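ABC transporter substrate binding protein (Ribose) (Agrobacterium vitis, PDB 5DKV) binds the sugar alpha-D-tagatopyranose and probably serves as the solute-capturing component of a bacterial ABC transporter. Local coordinates at residues A[31-36]-A[71-76]; A[93-98]-A[116-121]; A[112-117]-A[132-137]. One frame throughout, in Å; residues are numbered along the deposited sequence.

Interaction 1 (A[31-36]-A[71-76]); sequences ALIPGL and VTQVPV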
ATOM      1  N   ALA A  31       4.712 -18.925  -2.358  1.00 10.52           N
ATOM      2  CA  ALA A  31       3.543 -18.301  -2.961  1.00 11.41           C
ATOM      3  C   ALA A  31       3.456 -16.826  -2.601  1.00  9.71           C
ATOM      4  O   ALA A  31       3.861 -16.430  -1.509  1.00 10.05           O
ATOM      5  CB  ALA A  31       2.308 -18.996  -2.518  1.00 10.60           C
ATOM      6  N   LEU A  32       2.956 -16.027  -3.533  1.00  9.61           N
ATOM      7  CA  LEU A  32       2.691 -14.609  -3.301  1.00  9.23           C
ATOM      8  C   LEU A  32       1.284 -14.311  -3.770  1.00  9.94           C
ATOM      9  O   LEU A  32       0.962 -14.505  -4.931  1.00  9.35           O
ATOM     10  CB  LEU A  32       3.716 -13.716  -4.011  1.00  9.33           C
ATOM     11  CG  LEU A  32       3.430 -12.219  -3.954  1.00  9.04           C
ATOM     12  CD1 LEU A  32       3.327 -11.672  -2.511  1.00 11.43           C
ATOM     13  CD2 LEU A  32       4.538 -11.480  -4.746  1.00 10.65           C
ATOM     14  N   ILE A  33       0.451 -13.876  -2.826  1.00  8.79           N
ATOM     15  CA  ILE A  33      -0.934 -13.538  -3.063  1.00  8.70           C
ATOM     16  C   ILE A  33      -1.122 -12.027  -2.811  1.00 10.94           C
ATOM     17  O   ILE A  33      -1.121 -11.574  -1.676  1.00 10.58           O
ATOM     18  CB  ILE A  33      -1.878 -14.362  -2.154  1.00  8.62           C
ATOM     19  CG1 ILE A  33      -1.689 -15.862  -2.401  1.00  9.70           C
ATOM     20  CG2 ILE A  33      -3.345 -13.937  -2.432  1.00  9.84           C
ATOM     21  CD1 ILE A  33      -2.451 -16.782  -1.454  1.00 10.93           C
ATOM     22  N   PRO A  34      -1.255 -11.239  -3.878  1.00  9.18           N
ATOM     23  CA  PRO A  34      -1.372  -9.779  -3.711  1.00  9.81           C
ATOM     24  C   PRO A  34      -2.768  -9.395  -3.238  1.00 12.05           C
ATOM     25  O   PRO A  34      -3.673 -10.237  -3.210  1.00 11.01           O
ATOM     26  CB  PRO A  34      -1.118  -9.248  -5.115  1.00  9.19           C
ATOM     27  CG  PRO A  34      -1.745 -10.312  -5.972  1.00 10.87           C
ATOM     28  CD  PRO A  34      -1.391 -11.633  -5.291  1.00  8.94           C
ATOM     29  N   GLY A  35      -2.946  -8.127  -2.902  1.00  9.48           N
ATOM     30  CA  GLY A  35      -4.272  -7.634  -2.603  1.00 10.91           C
ATOM     31  C   GLY A  35      -5.145  -7.473  -3.841  1.00 11.80           C
ATOM     32  O   GLY A  35      -6.372  -7.577  -3.756  1.00 13.30           O
ATOM     33  N   LEU A  36      -4.505  -7.193  -4.972  1.00  8.95           N
ATOM     34  CA  LEU A  36      -5.157  -6.879  -6.235  1.00  9.78           C
ATOM     35  C   LEU A  36      -4.116  -7.107  -7.326  1.00 13.14           C
ATOM     36  O   LEU A  36      -3.003  -6.623  -7.203  1.00 13.36           O
ATOM     37  CB  LEU A  36      -5.648  -5.408  -6.241  1.00 12.57           C
ATOM     38  CG  LEU A  36      -6.098  -4.772  -7.559  1.00 16.92           C
ATOM     39  CD1 LEU A  36      -7.155  -5.633  -8.192  1.00 25.43           C
ATOM     40  CD2 LEU A  36      -6.609  -3.346  -7.293  1.00 19.53           C
ATOM     41  N   VAL A  71     -13.869 -11.726  -0.358  1.00 14.32           N
ATOM     42  CA  VAL A  71     -14.729 -12.745  -0.934  1.00 14.97           C
ATOM     43  C   VAL A  71     -14.028 -13.419  -2.119  1.00 12.09           C
ATOM     44  O   VAL A  71     -14.127 -14.641  -2.286  1.00 11.97           O
ATOM     45  CB  VAL A  71     -16.080 -12.141  -1.362  1.00 12.08           C
ATOM     46  CG1 VAL A  71     -16.983 -13.166  -2.077  1.00 10.96           C
ATOM     47  CG2 VAL A  71     -16.829 -11.556  -0.143  1.00 12.74           C
ATOM     48  N   THR A  72     -13.305 -12.643  -2.928  1.00  9.52           N
ATOM     49  CA  THR A  72     -12.587 -13.226  -4.068  1.00  9.41           C
ATOM     50  C   THR A  72     -11.154 -13.646  -3.707  1.00  9.29           C
ATOM     51  O   THR A  72     -10.604 -14.567  -4.327  1.00 11.89           O
ATOM     52  CB  THR A  72     -12.525 -12.260  -5.258  1.00 12.33           C
ATOM     53  OG1 THR A  72     -11.973 -11.034  -4.828  1.00 13.17           O
ATOM     54  CG2 THR A  72     -13.921 -12.003  -5.826  1.00 14.32           C
ATOM     55  N   GLN A  73     -10.547 -13.028  -2.698  1.00 10.07           N
ATOM     56  CA  GLN A  73      -9.189 -13.438  -2.332  1.00 14.85           C
ATOM     57  C   GLN A  73      -9.157 -14.828  -1.673  1.00  8.96           C
ATOM     58  O   GLN A  73      -8.220 -15.601  -1.905  1.00  8.99           O
ATOM     59  CB  GLN A  73      -8.534 -12.409  -1.412  1.00 12.64           C
ATOM     60  CG  GLN A  73      -7.039 -12.688  -1.179  1.00  8.82           C
ATOM     61  CD  GLN A  73      -6.423 -11.685  -0.235  1.00  8.63           C
ATOM     62  OE1 GLN A  73      -6.959 -11.419   0.833  1.00  9.44           O
ATOM     63  NE2 GLN A  73      -5.325 -11.081  -0.657  1.00  9.48           N
ATOM     64  N   VAL A  74     -10.154 -15.175  -0.864  1.00  9.20           N
ATOM     65  CA  VAL A  74     -10.073 -16.440  -0.144  1.00 12.69           C
ATOM     66  C   VAL A  74     -10.086 -17.666  -1.085  1.00 12.23           C
ATOM     67  O   VAL A  74      -9.302 -18.603  -0.873  1.00 12.37           O
ATOM     68  CB  VAL A  74     -11.192 -16.543   0.940  1.00 12.99           C
ATOM     69  CG1 VAL A  74     -11.341 -17.982   1.505  1.00 12.99           C
ATOM     70  CG2 VAL A  74     -10.875 -15.564   2.068  1.00 13.12           C
ATOM     71  N   PRO A  75     -10.927 -17.667  -2.145  1.00  9.41           N
ATOM     72  CA  PRO A  75     -10.813 -18.793  -3.082  1.00 12.45           C
ATOM     73  C   PRO A  75      -9.446 -18.919  -3.760  1.00  9.39           C
ATOM     74  O   PRO A  75      -9.004 -20.041  -4.068  1.00 12.74           O
ATOM     75  CB  PRO A  75     -11.889 -18.494  -4.121  1.00 12.39           C
ATOM     76  CG  PRO A  75     -12.919 -17.688  -3.367  1.00 12.14           C
ATOM     77  CD  PRO A  75     -12.174 -16.906  -2.342  1.00 11.70           C
ATOM     78  N   VAL A  76      -8.808 -17.789  -4.028  1.00 10.59           N
ATOM     79  CA  VAL A  76      -7.458 -17.826  -4.554  1.00 10.64           C
ATOM     80  C   VAL A  76      -6.512 -18.441  -3.537  1.00  9.01           C
ATOM     81  O   VAL A  76      -5.690 -19.303  -3.877  1.00 12.00           O
ATOM     82  CB  VAL A  76      -6.974 -16.432  -4.929  1.00 11.45           C
ATOM     83  CG1 VAL A  76      -5.496 -16.462  -5.345  1.00 13.27           C
ATOM     84  CG2 VAL A  76      -7.841 -15.881  -6.047  1.00 15.96           C
TER

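Interaction 2 (A[93-98]-A[116-121]); sequences TDTTQL and DTFIGT. With T6T (alpha-D-tagatopyranose), chain E.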
ATOM      1  N   THR A  93      -6.785  -8.979   2.495  1.00 10.25           N
ATOM      2  CA  THR A  93      -7.680  -7.885   2.179  1.00  9.24           C
ATOM      3  C   THR A  93      -8.665  -7.557   3.287  1.00 13.95           C
ATOM      4  O   THR A  93      -9.521  -6.704   3.112  1.00 17.83           O
ATOM      5  CB  THR A  93      -8.482  -8.191   0.885  1.00 10.92           C
ATOM      6  OG1 THR A  93      -9.046  -9.507   0.970  1.00 15.08           O
ATOM      7  CG2 THR A  93      -7.580  -8.094  -0.323  1.00 14.41           C
ATOM      8  N   ASP A  94      -8.556  -8.235   4.424  1.00 11.89           N
ATOM      9  CA  ASP A  94      -9.395  -7.925   5.570  1.00 11.37           C
ATOM     10  C   ASP A  94      -8.681  -8.421   6.809  1.00 18.70           C
ATOM     11  O   ASP A  94      -8.161  -9.533   6.805  1.00 17.06           O
ATOM     12  CB  ASP A  94     -10.762  -8.584   5.437  1.00 15.14           C
ATOM     13  CG  ASP A  94     -11.750  -8.071   6.455  1.00 24.12           C
ATOM     14  OD1 ASP A  94     -12.552  -7.191   6.084  1.00 25.17           O
ATOM     15  OD2 ASP A  94     -11.720  -8.545   7.616  1.00 18.11           O
ATOM     16  N   THR A  95      -8.670  -7.621   7.871  1.00 15.70           N
ATOM     17  CA  THR A  95      -7.907  -7.979   9.062  1.00 14.76           C
ATOM     18  C   THR A  95      -8.540  -9.116   9.868  1.00 15.62           C
ATOM     19  O   THR A  95      -7.843  -9.768  10.646  1.00 16.88           O
ATOM     20  CB  THR A  95      -7.707  -6.757   9.992  1.00 17.50           C
ATOM     21  OG1 THR A  95      -8.965  -6.337  10.554  1.00 18.90           O
ATOM     22  CG2 THR A  95      -7.072  -5.603   9.224  1.00 16.82           C
ATOM     23  N   THR A  96      -9.847  -9.328   9.696  1.00 15.92           N
ATOM     24  CA  THR A  96     -10.568 -10.370  10.434  1.00 18.74           C
ATOM     25  C   THR A  96     -10.982 -11.527   9.541  1.00 18.50           C
ATOM     26  O   THR A  96     -10.882 -12.688   9.945  1.00 21.58           O
ATOM     27  CB  THR A  96     -11.829  -9.804  11.132  1.00 19.66           C
ATOM     28  OG1 THR A  96     -12.694  -9.220  10.154  1.00 41.65           O
ATOM     29  CG2 THR A  96     -11.446  -8.758  12.111  1.00 18.88           C
ATOM     30  N   GLN A  97     -11.432 -11.231   8.322  1.00 17.73           N
ATOM     31  CA  GLN A  97     -12.025 -12.275   7.499  1.00 19.73           C
ATOM     32  C   GLN A  97     -10.964 -13.200   6.887  1.00 12.57           C
ATOM     33  O   GLN A  97     -11.292 -14.279   6.424  1.00 18.40           O
ATOM     34  CB  GLN A  97     -12.880 -11.674   6.385  1.00 18.92           C
ATOM     35  CG  GLN A  97     -14.148 -10.949   6.852  1.00 27.03           C
ATOM     36  CD  GLN A  97     -14.907 -11.696   7.932  1.00 43.02           C
ATOM     37  OE1 GLN A  97     -15.164 -12.895   7.815  1.00 53.05           O
ATOM     38  NE2 GLN A  97     -15.262 -10.992   9.000  1.00 47.21           N
ATOM     39  N   LEU A  98      -9.706 -12.785   6.898  1.00 14.03           N
ATOM     40  CA  LEU A  98      -8.619 -13.650   6.403  1.00 12.97           C
ATOM     41  C   LEU A  98      -8.000 -14.499   7.507  1.00 13.04           C
ATOM     42  O   LEU A  98      -7.182 -15.372   7.234  1.00 15.79           O
ATOM     43  CB  LEU A  98      -7.533 -12.803   5.720  1.00 12.67           C
ATOM     44  CG  LEU A  98      -7.672 -12.672   4.182  1.00 10.84           C
ATOM     45  CD1 LEU A  98      -7.303 -13.985   3.467  1.00 14.25           C
ATOM     46  CD2 LEU A  98      -9.051 -12.198   3.790  1.00 10.38           C
ATOM     47  N   ASP A 116       2.463  -5.872   3.252  1.00  8.76           N
ATOM     48  CA  ASP A 116       1.630  -4.666   3.061  1.00  7.31           C
ATOM     49  C   ASP A 116       0.577  -4.503   4.157  1.00 10.07           C
ATOM     50  O   ASP A 116       0.641  -3.560   4.961  1.00  9.79           O
ATOM     51  CB  ASP A 116       0.973  -4.670   1.675  1.00  8.36           C
ATOM     52  CG  ASP A 116       0.196  -3.407   1.403  1.00  9.60           C
ATOM     53  OD1 ASP A 116       0.689  -2.307   1.765  1.00 10.44           O
ATOM     54  OD2 ASP A 116      -0.899  -3.531   0.799  1.00  8.61           O
ATOM     55  N   THR A 117      -0.362  -5.441   4.196  1.00 10.08           N
ATOM     56  CA  THR A 117      -1.461  -5.457   5.150  1.00  9.61           C
ATOM     57  C   THR A 117      -1.280  -6.579   6.173  1.00 11.62           C
ATOM     58  O   THR A 117      -0.422  -7.445   5.994  1.00  8.53           O
ATOM     59  CB  THR A 117      -2.780  -5.671   4.432  1.00 11.31           C
ATOM     60  OG1 THR A 117      -2.665  -6.855   3.630  1.00  8.46           O
ATOM     61  CG2 THR A 117      -3.097  -4.472   3.554  1.00 11.43           C
ATOM     62  N   PHE A 118      -2.095  -6.562   7.227  1.00 11.68           N
ATOM     63  CA  PHE A 118      -1.990  -7.555   8.283  1.00  9.16           C
ATOM     64  C   PHE A 118      -3.328  -8.169   8.656  1.00 12.12           C
ATOM     65  O   PHE A 118      -4.386  -7.688   8.244  1.00 14.72           O
ATOM     66  CB  PHE A 118      -1.318  -6.952   9.535  1.00  9.91           C
ATOM     67  CG  PHE A 118      -2.057  -5.775  10.184  1.00 10.46           C
ATOM     68  CD1 PHE A 118      -3.175  -5.980  10.965  1.00 13.65           C
ATOM     69  CD2 PHE A 118      -1.542  -4.487  10.096  1.00 15.22           C
ATOM     70  CE1 PHE A 118      -3.824  -4.911  11.590  1.00 14.48           C
ATOM     71  CE2 PHE A 118      -2.169  -3.416  10.746  1.00 13.51           C
ATOM     72  CZ  PHE A 118      -3.319  -3.646  11.482  1.00 14.86           C
ATOM     73  N   ILE A 119      -3.257  -9.297   9.354  1.00 13.45           N
ATOM     74  CA  ILE A 119      -4.408  -9.840  10.078  1.00 14.16           C
ATOM     75  C   ILE A 119      -4.202  -9.656  11.581  1.00 15.90           C
ATOM     76  O   ILE A 119      -3.095  -9.378  12.043  1.00 14.66           O
ATOM     77  CB  ILE A 119      -4.665 -11.334   9.763  1.00 12.36           C
ATOM     78  CG1 ILE A 119      -3.447 -12.191  10.096  1.00 10.67           C
ATOM     79  CG2 ILE A 119      -5.065 -11.480   8.298  1.00 12.34           C
ATOM     80  CD1 ILE A 119      -3.749 -13.653  10.184  1.00 11.23           C
ATOM     81  N   GLY A 120      -5.283  -9.780  12.338  1.00 16.16           N
ATOM     82  CA  GLY A 120      -5.235  -9.469  13.760  1.00 13.63           C
ATOM     83  C   GLY A 120      -4.861  -8.019  13.963  1.00 14.00           C
ATOM     84  O   GLY A 120      -5.528  -7.120  13.451  1.00 18.14           O
ATOM     85  N   THR A 121      -3.802  -7.813  14.742  1.00 18.37           N
ATOM     86  CA  THR A 121      -3.222  -6.494  15.004  1.00 17.05           C
ATOM     87  C   THR A 121      -1.960  -6.248  14.185  1.00 16.32           C
ATOM     88  O   THR A 121      -1.400  -5.139  14.168  1.00 16.67           O
ATOM     89  CB  THR A 121      -2.849  -6.352  16.487  1.00 22.18           C
ATOM     90  OG1 THR A 121      -1.824  -7.298  16.804  1.00 20.19           O
ATOM     91  CG2 THR A 121      -4.056  -6.606  17.395  1.00 25.86           C
TER
HETATM   92  O3  T6T E 401      -1.452   1.631  -1.446  1.00  7.37           O
HETATM   93  C3  T6T E 401      -1.232   0.298  -1.886  1.00  5.80           C
HETATM   94  C4  T6T E 401      -1.270  -0.600  -0.726  1.00  6.86           C
HETATM   95  O4  T6T E 401      -0.183  -0.236   0.203  1.00  8.07           O
HETATM   96  C5  T6T E 401      -2.574  -0.532  -0.062  1.00  7.27           C
HETATM   97  O5  T6T E 401      -2.676  -1.491   1.004  1.00  9.02           O
HETATM   98  C6  T6T E 401      -3.710  -0.888  -1.006  1.00  7.69           C
HETATM   99  O6  T6T E 401      -3.646  -0.026  -2.180  1.00  9.00           O
HETATM  100  C2  T6T E 401      -2.361  -0.115  -2.849  1.00  6.42           C
HETATM  101  O2  T6T E 401      -2.093  -1.429  -3.277  1.00  9.14           O
HETATM  102  C1  T6T E 401      -2.550   0.784  -4.006  1.00  9.55           C
HETATM  103  O1  T6T E 401      -1.412   0.860  -4.805  1.00  8.79           O
HETATM  104  O   HOH W   1      -8.489  -7.581  13.314  1.00 41.49           O

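Interaction 3 (A[112-117]-A[132-137]); sequences MITVDT and DFPLSY. With T6T (alpha-D-tagatopyranose), chain E.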
ATOM      1  N   MET A 112       3.777 -18.643   6.982  1.00 11.80           N
ATOM      2  CA  MET A 112       3.339 -17.473   6.234  1.00 11.15           C
ATOM      3  C   MET A 112       3.821 -16.170   6.820  1.00  8.78           C
ATOM      4  O   MET A 112       4.159 -16.059   8.007  1.00 11.38           O
ATOM      5  CB  MET A 112       1.827 -17.441   6.144  1.00 16.16           C
ATOM      6  CG  MET A 112       1.182 -17.155   7.472  1.00 14.58           C
ATOM      7  SD  MET A 112      -0.580 -17.328   7.323  1.00 16.33           S
ATOM      8  CE  MET A 112      -0.697 -19.108   7.182  1.00 17.26           C
ATOM      9  N   ILE A 113       3.874 -15.192   5.926  1.00  8.29           N
ATOM     10  CA  ILE A 113       4.254 -13.828   6.208  1.00  9.95           C
ATOM     11  C   ILE A 113       3.200 -12.927   5.576  1.00  8.95           C
ATOM     12  O   ILE A 113       2.777 -13.206   4.440  1.00  9.01           O
ATOM     13  CB  ILE A 113       5.656 -13.532   5.623  1.00  8.86           C
ATOM     14  CG1 ILE A 113       6.703 -14.302   6.419  1.00  7.86           C
ATOM     15  CG2 ILE A 113       5.981 -12.037   5.614  1.00  9.65           C
ATOM     16  CD1 ILE A 113       8.124 -14.209   5.866  1.00 14.24           C
ATOM     17  N   THR A 114       2.753 -11.876   6.263  1.00  9.46           N
ATOM     18  CA  THR A 114       1.861 -10.934   5.584  1.00  9.32           C
ATOM     19  C   THR A 114       2.701  -9.718   5.144  1.00  8.71           C
ATOM     20  O   THR A 114       3.612  -9.235   5.833  1.00  7.34           O
ATOM     21  CB  THR A 114       0.613 -10.523   6.423  1.00  7.92           C
ATOM     22  OG1 THR A 114       0.971  -9.655   7.503  1.00  8.36           O
ATOM     23  CG2 THR A 114      -0.088 -11.744   6.972  1.00  8.54           C
ATOM     24  N   VAL A 115       2.428  -9.309   3.921  1.00  7.08           N
ATOM     25  CA  VAL A 115       3.104  -8.204   3.273  1.00  6.88           C
ATOM     26  C   VAL A 115       2.064  -7.126   3.019  1.00  8.45           C
ATOM     27  O   VAL A 115       0.930  -7.430   2.643  1.00  7.28           O
ATOM     28  CB  VAL A 115       3.799  -8.642   1.942  1.00  7.76           C
ATOM     29  CG1 VAL A 115       5.015  -9.535   2.234  1.00  9.51           C
ATOM     30  CG2 VAL A 115       2.834  -9.379   0.985  1.00  8.56           C
ATOM     31  N   ASP A 116       2.463  -5.872   3.252  1.00  8.76           N
ATOM     32  CA  ASP A 116       1.630  -4.666   3.061  1.00  7.31           C
ATOM     33  C   ASP A 116       0.577  -4.503   4.157  1.00 10.07           C
ATOM     34  O   ASP A 116       0.641  -3.560   4.961  1.00  9.79           O
ATOM     35  CB  ASP A 116       0.973  -4.670   1.675  1.00  8.36           C
ATOM     36  CG  ASP A 116       0.196  -3.407   1.403  1.00  9.60           C
ATOM     37  OD1 ASP A 116       0.689  -2.307   1.765  1.00 10.44           O
ATOM     38  OD2 ASP A 116      -0.899  -3.531   0.799  1.00  8.61           O
ATOM     39  N   THR A 117      -0.362  -5.441   4.196  1.00 10.08           N
ATOM     40  CA  THR A 117      -1.461  -5.457   5.150  1.00  9.61           C
ATOM     41  C   THR A 117      -1.280  -6.579   6.173  1.00 11.62           C
ATOM     42  O   THR A 117      -0.422  -7.445   5.994  1.00  8.53           O
ATOM     43  CB  THR A 117      -2.780  -5.671   4.432  1.00 11.31           C
ATOM     44  OG1 THR A 117      -2.665  -6.855   3.630  1.00  8.46           O
ATOM     45  CG2 THR A 117      -3.097  -4.472   3.554  1.00 11.43           C
ATOM     46  N   ASP A 132      -2.181 -14.549  15.339  1.00 14.80           N
ATOM     47  CA  ASP A 132      -0.817 -14.474  15.865  1.00 13.58           C
ATOM     48  C   ASP A 132       0.147 -15.380  15.105  1.00 16.98           C
ATOM     49  O   ASP A 132       1.359 -15.290  15.284  1.00 17.16           O
ATOM     50  CB  ASP A 132      -0.820 -14.850  17.357  1.00 19.78           C
ATOM     51  CG  ASP A 132       0.496 -14.555  18.050  1.00 20.04           C
ATOM     52  OD1 ASP A 132       0.898 -13.370  18.098  1.00 21.22           O
ATOM     53  OD2 ASP A 132       1.120 -15.515  18.556  1.00 22.17           O
ATOM     54  N   PHE A 133      -0.379 -16.221  14.220  1.00 16.32           N
ATOM     55  CA  PHE A 133       0.441 -17.289  13.657  1.00 15.37           C
ATOM     56  C   PHE A 133       1.340 -16.953  12.454  1.00 14.04           C
ATOM     57  O   PHE A 133       2.255 -17.731  12.186  1.00 13.65           O
ATOM     58  CB  PHE A 133      -0.458 -18.480  13.295  1.00 14.68           C
ATOM     59  CG  PHE A 133      -1.659 -18.093  12.496  1.00 13.22           C
ATOM     60  CD1 PHE A 133      -1.560 -17.941  11.128  1.00 13.25           C
ATOM     61  CD2 PHE A 133      -2.881 -17.860  13.108  1.00 14.53           C
ATOM     62  CE1 PHE A 133      -2.649 -17.566  10.382  1.00 13.59           C
ATOM     63  CE2 PHE A 133      -3.963 -17.477  12.364  1.00 15.75           C
ATOM     64  CZ  PHE A 133      -3.847 -17.335  10.996  1.00 14.17           C
ATOM     65  N   PRO A 134       1.106 -15.832  11.725  1.00 13.92           N
ATOM     66  CA  PRO A 134       2.108 -15.490  10.707  1.00 11.97           C
ATOM     67  C   PRO A 134       3.468 -15.237  11.375  1.00 11.35           C
ATOM     68  O   PRO A 134       3.531 -14.990  12.582  1.00 12.08           O
ATOM     69  CB  PRO A 134       1.534 -14.218  10.041  1.00 12.66           C
ATOM     70  CG  PRO A 134       0.014 -14.316  10.338  1.00 12.32           C
ATOM     71  CD  PRO A 134      -0.012 -14.869  11.724  1.00 13.03           C
ATOM     72  N   LEU A 135       4.558 -15.315  10.614  1.00 10.74           N
ATOM     73  CA  LEU A 135       5.883 -15.176  11.192  1.00 10.77           C
ATOM     74  C   LEU A 135       6.356 -13.740  11.236  1.00  9.70           C
ATOM     75  O   LEU A 135       7.176 -13.390  12.078  1.00  9.94           O
ATOM     76  CB  LEU A 135       6.898 -15.987  10.390  1.00 10.23           C
ATOM     77  CG  LEU A 135       6.738 -17.500  10.427  1.00 15.04           C
ATOM     78  CD1 LEU A 135       7.556 -18.115   9.319  1.00 15.85           C
ATOM     79  CD2 LEU A 135       7.161 -18.038  11.772  1.00 23.90           C
ATOM     80  N   SER A 136       5.835 -12.922  10.323  1.00  9.28           N
ATOM     81  CA  SER A 136       6.301 -11.554  10.159  1.00  8.97           C
ATOM     82  C   SER A 136       5.305 -10.714   9.410  1.00 10.09           C
ATOM     83  O   SER A 136       4.509 -11.235   8.643  1.00  8.68           O
ATOM     84  CB  SER A 136       7.633 -11.559   9.427  1.00  8.84           C
ATOM     85  OG  SER A 136       8.238 -10.280   9.409  1.00 10.83           O
ATOM     86  N   TYR A 137       5.383  -9.401   9.636  1.00 10.53           N
ATOM     87  CA  TYR A 137       4.610  -8.396   8.939  1.00  8.37           C
ATOM     88  C   TYR A 137       5.595  -7.420   8.309  1.00  8.02           C
ATOM     89  O   TYR A 137       6.358  -6.763   9.032  1.00  9.88           O
ATOM     90  CB  TYR A 137       3.679  -7.655   9.916  1.00  9.07           C
ATOM     91  CG  TYR A 137       2.929  -6.497   9.299  1.00  9.09           C
ATOM     92  CD1 TYR A 137       2.430  -6.566   8.017  1.00  8.56           C
ATOM     93  CD2 TYR A 137       2.738  -5.324  10.008  1.00 14.72           C
ATOM     94  CE1 TYR A 137       1.736  -5.491   7.451  1.00  9.75           C
ATOM     95  CE2 TYR A 137       2.059  -4.262   9.454  1.00 15.22           C
ATOM     96  CZ  TYR A 137       1.560  -4.357   8.172  1.00 13.39           C
ATOM     97  OH  TYR A 137       0.888  -3.299   7.613  1.00 11.77           O
TER
HETATM   98  O3  T6T E 401      -1.452   1.631  -1.446  1.00  7.37           O
HETATM   99  C3  T6T E 401      -1.232   0.298  -1.886  1.00  5.80           C
HETATM  100  C4  T6T E 401      -1.270  -0.600  -0.726  1.00  6.86           C
HETATM  101  O4  T6T E 401      -0.183  -0.236   0.203  1.00  8.07           O
HETATM  102  C5  T6T E 401      -2.574  -0.532  -0.062  1.00  7.27           C
HETATM  103  O5  T6T E 401      -2.676  -1.491   1.004  1.00  9.02           O
HETATM  104  C6  T6T E 401      -3.710  -0.888  -1.006  1.00  7.69           C
HETATM  105  O6  T6T E 401      -3.646  -0.026  -2.180  1.00  9.00           O
HETATM  106  C2  T6T E 401      -2.361  -0.115  -2.849  1.00  6.42           C
HETATM  107  O2  T6T E 401      -2.093  -1.429  -3.277  1.00  9.14           O
HETATM  108  C1  T6T E 401      -2.550   0.784  -4.006  1.00  9.55           C
HETATM  109  O1  T6T E 401      -1.412   0.860  -4.805  1.00  8.79           O
HETATM  110  O   HOH W   2       3.268 -18.921   9.925  1.00 14.80           O

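Interaction 1 (A[31-36]-A[71-76])
I33 is the first residue of the 31-36 segment to meet helix segment 71-76, and it does so with its gamma methyl. With CG1 lying beside the backbone N (chi1 -59°), CG2 is left anti to that nitrogen and faces the helix. There I33 CG2 lies 4.1 Å from Q73 CG and 3.9 Å from Q73 NE2, so the methyl rests against the glutamine stem near its amide. The same I33 CG2 is 4.4 Å from V76 CG1, a looser apolar approach one helical turn further on. A beta-branched residue suits this place: it favours the extended backbone of a strand and offers a methyl close to the main chain.

P34 follows where the strand gives way to loop. Its ring turns from the helix, but its carbonyl turns to it, and Q73 NE2 donates to P34 O at 3.2 Å. The bond is bent, 136° at the hydrogen, and the donor stands above the carbonyl plane. Q73 spans the distance because it is extended, with CG anti to its backbone N (chi1 -171°). Its amide has other partners too: NE2 also donates to A91 O, and OE1 is bonded to T93 OG1, which together fix the amide's rotation. A long neutral amide, able to give and accept at once, is well suited to such a buried junction.

G35 then passes the amide with its backbone alone, G35 CA being 4.1 Å from Q73 NE2.

Strand 29-33 lies in the parallel part of the sheet between strands 59-62 and 87-90. Helix 70-81 packs on the I33 side, where L77 and V80 continue the apolar contact, whereas L32 and P34 face helix 40-56.

Interaction 2 (A[93-98]-A[116-121])
T95 turns its methyl toward F118 because chi1 of 67° sets OG1 between the backbone N and carbonyl carbon and swings CG2 beside the nitrogen. T95 CG2 then lies 3.5 Å from F118 O and 4.1 Å from F118 CE1, the two side chains running alongside each other. I119 has a similar first torsion (58°), which places its CG2 3.8 Å from L98 CB. The methyls of T95 and I119 thus line the seam between the two loops.

The backbone supplies the direct polar link: G120 N donates to T95 O at 3.1 Å. Glycine accommodates the positive phi here easily. A water bridges T95 OG1 and G120 O. Behind T95, D94 OD2 accepts three bonds: that from T96 N (2.9 Å) makes an Asx turn and that from Q97 N an Asx motif, and with T96 OG1 they hold the 93-98 loop in shape.

At the other end of 116-121, D116 receives the sugar in a two-pronged grip: T6T O4 donates to D116 OD1 and T6T O5 to D116 OD2, each at 2.7 Å. An aspartate paired with neighbouring sugar hydroxyls, on a loop following a parallel strand, is characteristic of sugar sites in periplasmic binding proteins.

Interaction 3 (A[112-117]-A[132-137])
Y137 and D116 make the firm end of this contact: Y137 OH donates to D116 O at 2.7 Å, from above the carbonyl plane. Chi1 of 174° brings the edge of the tyrosine ring against the turn after the strand, where Y137 CE1 lies 3.3 Å from T117 O. The long, rigid phenol suits the place, reaching the main chain next to the sugar-binding carboxylate of D116. T114 OG1 approaches Y137 CD1 obliquely at 3.5 Å; the hydroxyl's own hydrogen bond is with Y124 OH.

Two backbone bonds join the segments from M112 to T114. L135 N donates to M112 O at 2.7 Å, while T114 N donates to S136 O at 3.0 Å. I113 CG2 packs against the same S136 O, and S136 OG turns elsewhere, to P297 O. Tight as this is, S136 N is buried without a partner. M112 belongs to the close-packed part as well: its SD meets the edge of the F133 ring, 3.7 Å from F133 CE1, in a Met-aromatic contact suited to a flexible thioether, and M112 CG lies 3.9 Å from P134 CB.

The looser side is small by comparison. I113 CG1 and L135 CB come no closer than 4.3 Å, and a water, rather than a direct bond, joins M112 N to F133 O.

Strand 112-115 runs parallel between 87-90 and 137-140, with T114 and Y137 paired in a parallel bridge. Helix 99-107 packs on M112 and F133, whereas helix 276-291 meets I113, V115 and L135.

How the interactions relate
The three contacts follow one another along the chain: interaction 1 closes before interaction 2 opens, and interaction 3 shares D116 and T117 with interaction 2. The centres of interactions 1 and 2 lie about 12 Å apart, those of interactions 1 and 3 about 14 Å, and those of interactions 2 and 3 about 9 Å. Strands 29-33 and 112-115 belong to one sheet, flanking 87-90, whose following loop holds 93-98. Packing of L32 on V115 joins interactions 1 and 3, while I119 meets F133 and P134 between 2 and 3. Strand ends and loops of one domain are tied together near the sugar site, to which interactions 2 and 3 contribute D116.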